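PDB 2G5D: GNA33 from Neisseria gonorrhoeae FA 1090, which probably cleaves the beta-1,4 linkage between N-acetylmuramic acid and N-acetylglucosamine in peptidoglycan as an exolytic transglycosylase, leaving a 1,6-anhydro bond on the muramic acid. Local coordinates for residues Y141-P153 / L162-G173. Residues are numbered along the deposited sequence; the frame is centred on the assembly and turned at random.
Sequences YGIPDDFISVPLP and LVRIRQTGKNSG
Asn171 bonds to both ends of the type I turn Pro144 to Phe147. Its CB lies 3.5 Å from Phe147 O. CG stands beside the backbone N (chi1 -81°), which brings the amide to the carbonyl oxygens at the two ends of the turn. There CG and OD1 pass obliquely over Ile143 CG2, each at 3.7 Å. ND2 at the tip gives two hydrogen bonds. The one to Phe147 O is short, 2.6 Å, and lies in the carbonyl plane on a lone pair. The one to Pro144 O is 3.1 Å and comes almost straight down the C=O bond. Both acceptors are tilted slightly from the amide plane. The backbones then pair, in parallel, through a single bridge between Ser149 and Ser172. Ser149 N binds Asn171 O at 3.0 Å, and Gly173 N binds Ser149 O at 2.9 Å. Ile148 CG2 rests on the peptide between Ser172 and Gly173. Val150 lays both methyls on Gly173, CG1 against its O and CG2 against its CA. That same CG2 meets Ile165 CG1 at 4.0 Å, and both residues, with Ile148, also pack on Phe207 of strand 206-209. Strand 148-151 is an outermost strand of its sheet within the MltA-specific insert domain, and strand 197-203 pairs with its other edge. The bridge thus adds residues 171-173 to the outer edge. The turn's own bond from Phe147 N to Pro144 O is weak, so the two bonds from the Asn171 amide probably help to hold its shape: one NH2 group ties both carbonyls together.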
loop_
_atom_site.group_PDB
_atom_site.type_symbol
_atom_site.label_atom_id
_atom_site.label_comp_id
_atom_site.label_asym_id
_atom_site.label_seq_id
_atom_site.Cartn_x
_atom_site.Cartn_y
_atom_site.Cartn_z
ATOM N N TYR A 141 -6.773 -17.903 -1.385
ATOM C CA TYR A 141 -8.103 -17.863 -0.800
ATOM C C TYR A 141 -8.678 -16.453 -0.720
ATOM O O TYR A 141 -7.966 -15.493 -0.414
ATOM C CB TYR A 141 -8.092 -18.442 0.616
ATOM C CG TYR A 141 -7.662 -19.876 0.735
ATOM C CD1 TYR A 141 -6.375 -20.189 1.147
ATOM C CD2 TYR A 141 -8.563 -20.926 0.501
ATOM C CE1 TYR A 141 -5.966 -21.504 1.285
ATOM C CE2 TYR A 141 -8.172 -22.256 0.649
ATOM C CZ TYR A 141 -6.875 -22.538 1.040
ATOM O OH TYR A 141 -6.458 -23.833 1.178
ATOM N N GLY A 142 -9.976 -16.352 -0.983
ATOM C CA GLY A 142 -10.743 -15.167 -0.647
ATOM C C GLY A 142 -11.242 -15.272 0.776
ATOM O O GLY A 142 -10.847 -16.182 1.509
ATOM N N ILE A 143 -12.100 -14.338 1.178
ATOM C CA ILE A 143 -12.693 -14.360 2.519
ATOM C C ILE A 143 -13.455 -15.678 2.789
ATOM O O ILE A 143 -14.414 -16.005 2.081
ATOM C CB ILE A 143 -13.589 -13.117 2.779
ATOM C CG1 ILE A 143 -12.736 -11.842 2.774
ATOM C CG2 ILE A 143 -14.345 -13.256 4.107
ATOM C CD1 ILE A 143 -13.514 -10.570 2.475
ATOM N N PRO A 144 -13.014 -16.439 3.808
ATOM C CA PRO A 144 -13.628 -17.721 4.174
ATOM C C PRO A 144 -15.122 -17.631 4.500
ATOM O O PRO A 144 -15.626 -16.559 4.842
ATOM C CB PRO A 144 -12.838 -18.147 5.410
ATOM C CG PRO A 144 -11.553 -17.442 5.296
ATOM C CD PRO A 144 -11.868 -16.124 4.675
ATOM N N ASP A 145 -15.816 -18.761 4.385
ATOM C CA ASP A 145 -17.250 -18.853 4.663
ATOM C C ASP A 145 -17.620 -18.577 6.124
ATOM O O ASP A 145 -18.760 -18.226 6.421
ATOM C CB ASP A 145 -17.758 -20.242 4.282
ATOM C CG ASP A 145 -17.558 -20.565 2.816
ATOM O OD1 ASP A 145 -17.154 -19.660 2.044
ATOM O OD2 ASP A 145 -17.818 -21.732 2.441
ATOM N N ASP A 146 -16.665 -18.749 7.033
ATOM C CA ASP A 146 -16.919 -18.605 8.468
ATOM C C ASP A 146 -16.089 -17.480 9.093
ATOM O O ASP A 146 -15.956 -17.388 10.312
ATOM C CB ASP A 146 -16.626 -19.928 9.189
ATOM C CG ASP A 146 -15.152 -20.320 9.131
ATOM O OD1 ASP A 146 -14.472 -20.007 8.124
ATOM O OD2 ASP A 146 -14.670 -20.946 10.099
ATOM N N PHE A 147 -15.522 -16.634 8.248
ATOM C CA PHE A 147 -14.675 -15.539 8.695
ATOM C C PHE A 147 -15.572 -14.359 9.044
ATOM O O PHE A 147 -16.250 -13.823 8.175
ATOM C CB PHE A 147 -13.699 -15.187 7.575
ATOM C CG PHE A 147 -12.748 -14.074 7.904
ATOM C CD1 PHE A 147 -11.513 -14.350 8.470
ATOM C CD2 PHE A 147 -13.066 -12.753 7.603
ATOM C CE1 PHE A 147 -10.616 -13.324 8.751
ATOM C CE2 PHE A 147 -12.180 -11.727 7.892
ATOM C CZ PHE A 147 -10.945 -12.023 8.469
ATOM N N ILE A 148 -15.599 -13.984 10.321
ATOM C CA ILE A 148 -16.495 -12.929 10.812
ATOM C C ILE A 148 -15.708 -11.766 11.432
ATOM O O ILE A 148 -14.987 -11.939 12.423
ATOM C CB ILE A 148 -17.602 -13.488 11.793
ATOM C CG1 ILE A 148 -18.769 -14.104 11.017
ATOM C CG2 ILE A 148 -18.178 -12.392 12.701
ATOM C CD1 ILE A 148 -18.691 -15.587 10.850
ATOM N N SER A 149 -15.851 -10.585 10.832
ATOM C CA SER A 149 -15.217 -9.375 11.346
ATOM C C SER A 149 -16.152 -8.621 12.290
ATOM O O SER A 149 -17.309 -8.356 11.957
ATOM C CB SER A 149 -14.763 -8.467 10.198
ATOM O OG SER A 149 -14.109 -7.308 10.688
ATOM N N VAL A 150 -15.640 -8.288 13.472
ATOM C CA VAL A 150 -16.379 -7.489 14.456
ATOM C C VAL A 150 -15.588 -6.225 14.835
ATOM O O VAL A 150 -14.412 -6.327 15.195
ATOM C CB VAL A 150 -16.712 -8.307 15.747
ATOM C CG1 VAL A 150 -17.624 -7.507 16.673
ATOM C CG2 VAL A 150 -17.358 -9.646 15.402
ATOM N N PRO A 151 -16.222 -5.035 14.734
ATOM C CA PRO A 151 -15.624 -3.769 15.189
ATOM C C PRO A 151 -15.344 -3.695 16.701
ATOM O O PRO A 151 -16.107 -4.223 17.509
ATOM C CB PRO A 151 -16.669 -2.714 14.784
ATOM C CG PRO A 151 -17.501 -3.368 13.738
ATOM C CD PRO A 151 -17.541 -4.818 14.113
ATOM N N LEU A 152 -14.263 -3.005 17.057
ATOM C CA LEU A 152 -13.763 -2.906 18.429
ATOM C C LEU A 152 -13.985 -1.479 18.974
ATOM O O LEU A 152 -13.667 -0.502 18.290
ATOM C CB LEU A 152 -12.270 -3.288 18.429
ATOM C CG LEU A 152 -11.439 -3.791 19.622
ATOM C CD1 LEU A 152 -11.054 -2.647 20.564
ATOM C CD2 LEU A 152 -12.111 -4.942 20.374
ATOM N N PRO A 153 -14.547 -1.351 20.202
ATOM C CA PRO A 153 -14.888 -0.040 20.774
ATOM C C PRO A 153 -13.684 0.887 20.944
ATOM O O PRO A 153 -12.567 0.414 21.153
ATOM C CB PRO A 153 -15.475 -0.396 22.149
ATOM C CG PRO A 153 -14.945 -1.759 22.458
ATOM C CD PRO A 153 -14.894 -2.447 21.129
ATOM N N LEU A 162 -13.699 -11.394 27.468
ATOM C CA LEU A 162 -14.909 -11.969 28.048
ATOM C C LEU A 162 -16.125 -11.095 27.714
ATOM O O LEU A 162 -16.781 -10.548 28.608
ATOM C CB LEU A 162 -14.746 -12.133 29.567
ATOM C CG LEU A 162 -15.503 -13.263 30.280
ATOM C CD1 LEU A 162 -14.646 -14.527 30.376
ATOM C CD2 LEU A 162 -15.950 -12.817 31.676
ATOM N N VAL A 163 -16.409 -10.959 26.417
ATOM C CA VAL A 163 -17.559 -10.179 25.931
ATOM C C VAL A 163 -18.553 -11.032 25.125
ATOM O O VAL A 163 -18.379 -12.252 25.004
ATOM C CB VAL A 163 -17.130 -8.920 25.116
ATOM C CG1 VAL A 163 -16.357 -7.943 25.999
ATOM C CG2 VAL A 163 -16.319 -9.306 23.881
ATOM N N ARG A 164 -19.593 -10.382 24.584
ATOM C CA ARG A 164 -20.658 -11.062 23.842
ATOM C C ARG A 164 -20.639 -10.641 22.377
ATOM O O ARG A 164 -20.366 -9.475 22.068
ATOM C CB ARG A 164 -22.028 -10.766 24.483
ATOM C CG ARG A 164 -23.257 -11.029 23.597
ATOM C CD ARG A 164 -23.669 -12.498 23.575
ATOM N NE ARG A 164 -24.421 -12.869 24.780
ATOM C CZ ARG A 164 -24.004 -13.742 25.698
ATOM N NH1 ARG A 164 -22.836 -14.369 25.555
ATOM N NH2 ARG A 164 -24.767 -13.999 26.761
ATOM N N ILE A 165 -20.919 -11.600 21.484
ATOM C CA ILE A 165 -20.981 -11.337 20.042
ATOM C C ILE A 165 -22.326 -11.785 19.446
ATOM O O ILE A 165 -22.756 -12.800 19.824
ATOM C CB ILE A 165 -19.759 -11.965 19.278
ATOM C CG1 ILE A 165 -18.693 -10.891 18.990
ATOM C CG2 ILE A 165 -20.099 -12.561 17.912
ATOM C CD1 ILE A 165 -17.771 -10.563 20.152
ATOM N N ARG A 166 -22.795 -10.956 18.458
ATOM C CA ARG A 166 -23.974 -11.276 17.660
ATOM C C ARG A 166 -23.656 -11.057 16.181
ATOM O O ARG A 166 -23.195 -9.977 15.796
ATOM C CB ARG A 166 -25.177 -10.411 18.082
ATOM C CG ARG A 166 -26.415 -10.528 17.154
ATOM C CD ARG A 166 -27.789 -10.071 18.131
ATOM N NE ARG A 166 -27.491 -8.426 18.290
ATOM C CZ ARG A 166 -27.655 -7.577 17.336
ATOM N NH1 ARG A 166 -27.688 -8.025 16.076
ATOM N NH2 ARG A 166 -27.273 -6.055 17.528
ATOM N N GLN A 167 -23.902 -12.084 15.366
ATOM C CA GLN A 167 -23.690 -12.012 13.917
ATOM C C GLN A 167 -24.717 -11.093 13.253
ATOM O O GLN A 167 -25.915 -11.161 13.564
ATOM C CB GLN A 167 -23.760 -13.408 13.294
ATOM C CG GLN A 167 -23.049 -13.523 11.949
ATOM C CD GLN A 167 -23.587 -14.643 11.078
ATOM O OE1 GLN A 167 -24.717 -15.102 11.257
ATOM N NE2 GLN A 167 -22.781 -15.079 10.116
ATOM N N THR A 168 -24.241 -10.235 12.349
ATOM C CA THR A 168 -25.089 -9.244 11.671
ATOM C C THR A 168 -24.981 -9.330 10.144
ATOM O O THR A 168 -25.441 -8.435 9.430
ATOM C CB THR A 168 -24.770 -7.791 12.132
ATOM O OG1 THR A 168 -23.430 -7.439 11.748
ATOM C CG2 THR A 168 -24.929 -7.639 13.653
ATOM N N GLY A 169 -24.380 -10.414 9.660
ATOM C CA GLY A 169 -24.138 -10.633 8.230
ATOM C C GLY A 169 -23.212 -11.821 8.046
ATOM O O GLY A 169 -22.453 -12.156 8.954
ATOM N N LYS A 170 -23.255 -12.450 6.871
ATOM C CA LYS A 170 -22.492 -13.692 6.616
ATOM C C LYS A 170 -20.969 -13.614 6.753
ATOM O O LYS A 170 -20.303 -14.643 6.677
ATOM C CB LYS A 170 -22.854 -14.338 5.267
ATOM C CG LYS A 170 -22.997 -13.381 4.097
ATOM C CD LYS A 170 -24.466 -13.032 3.877
ATOM C CE LYS A 170 -24.612 -11.790 3.026
ATOM N NZ LYS A 170 -26.044 -11.455 2.846
ATOM N N ASN A 171 -20.427 -12.411 6.957
ATOM C CA ASN A 171 -18.991 -12.230 7.226
ATOM C C ASN A 171 -18.683 -11.124 8.236
ATOM O O ASN A 171 -17.551 -10.646 8.308
ATOM C CB ASN A 171 -18.204 -11.977 5.931
ATOM C CG ASN A 171 -17.884 -13.257 5.163
ATOM O OD1 ASN A 171 -18.089 -13.321 3.953
ATOM N ND2 ASN A 171 -17.376 -14.270 5.858
ATOM N N SER A 172 -19.692 -10.716 9.003
ATOM C CA SER A 172 -19.540 -9.660 10.009
ATOM C C SER A 172 -20.389 -9.906 11.261
ATOM O O SER A 172 -21.375 -10.638 11.221
ATOM C CB SER A 172 -19.862 -8.286 9.403
ATOM O OG SER A 172 -21.207 -8.227 8.956
ATOM N N GLY A 173 -19.999 -9.283 12.370
ATOM C CA GLY A 173 -20.703 -9.434 13.638
ATOM C C GLY A 173 -20.894 -8.108 14.357
ATOM O O GLY A 173 -20.054 -7.206 14.213
#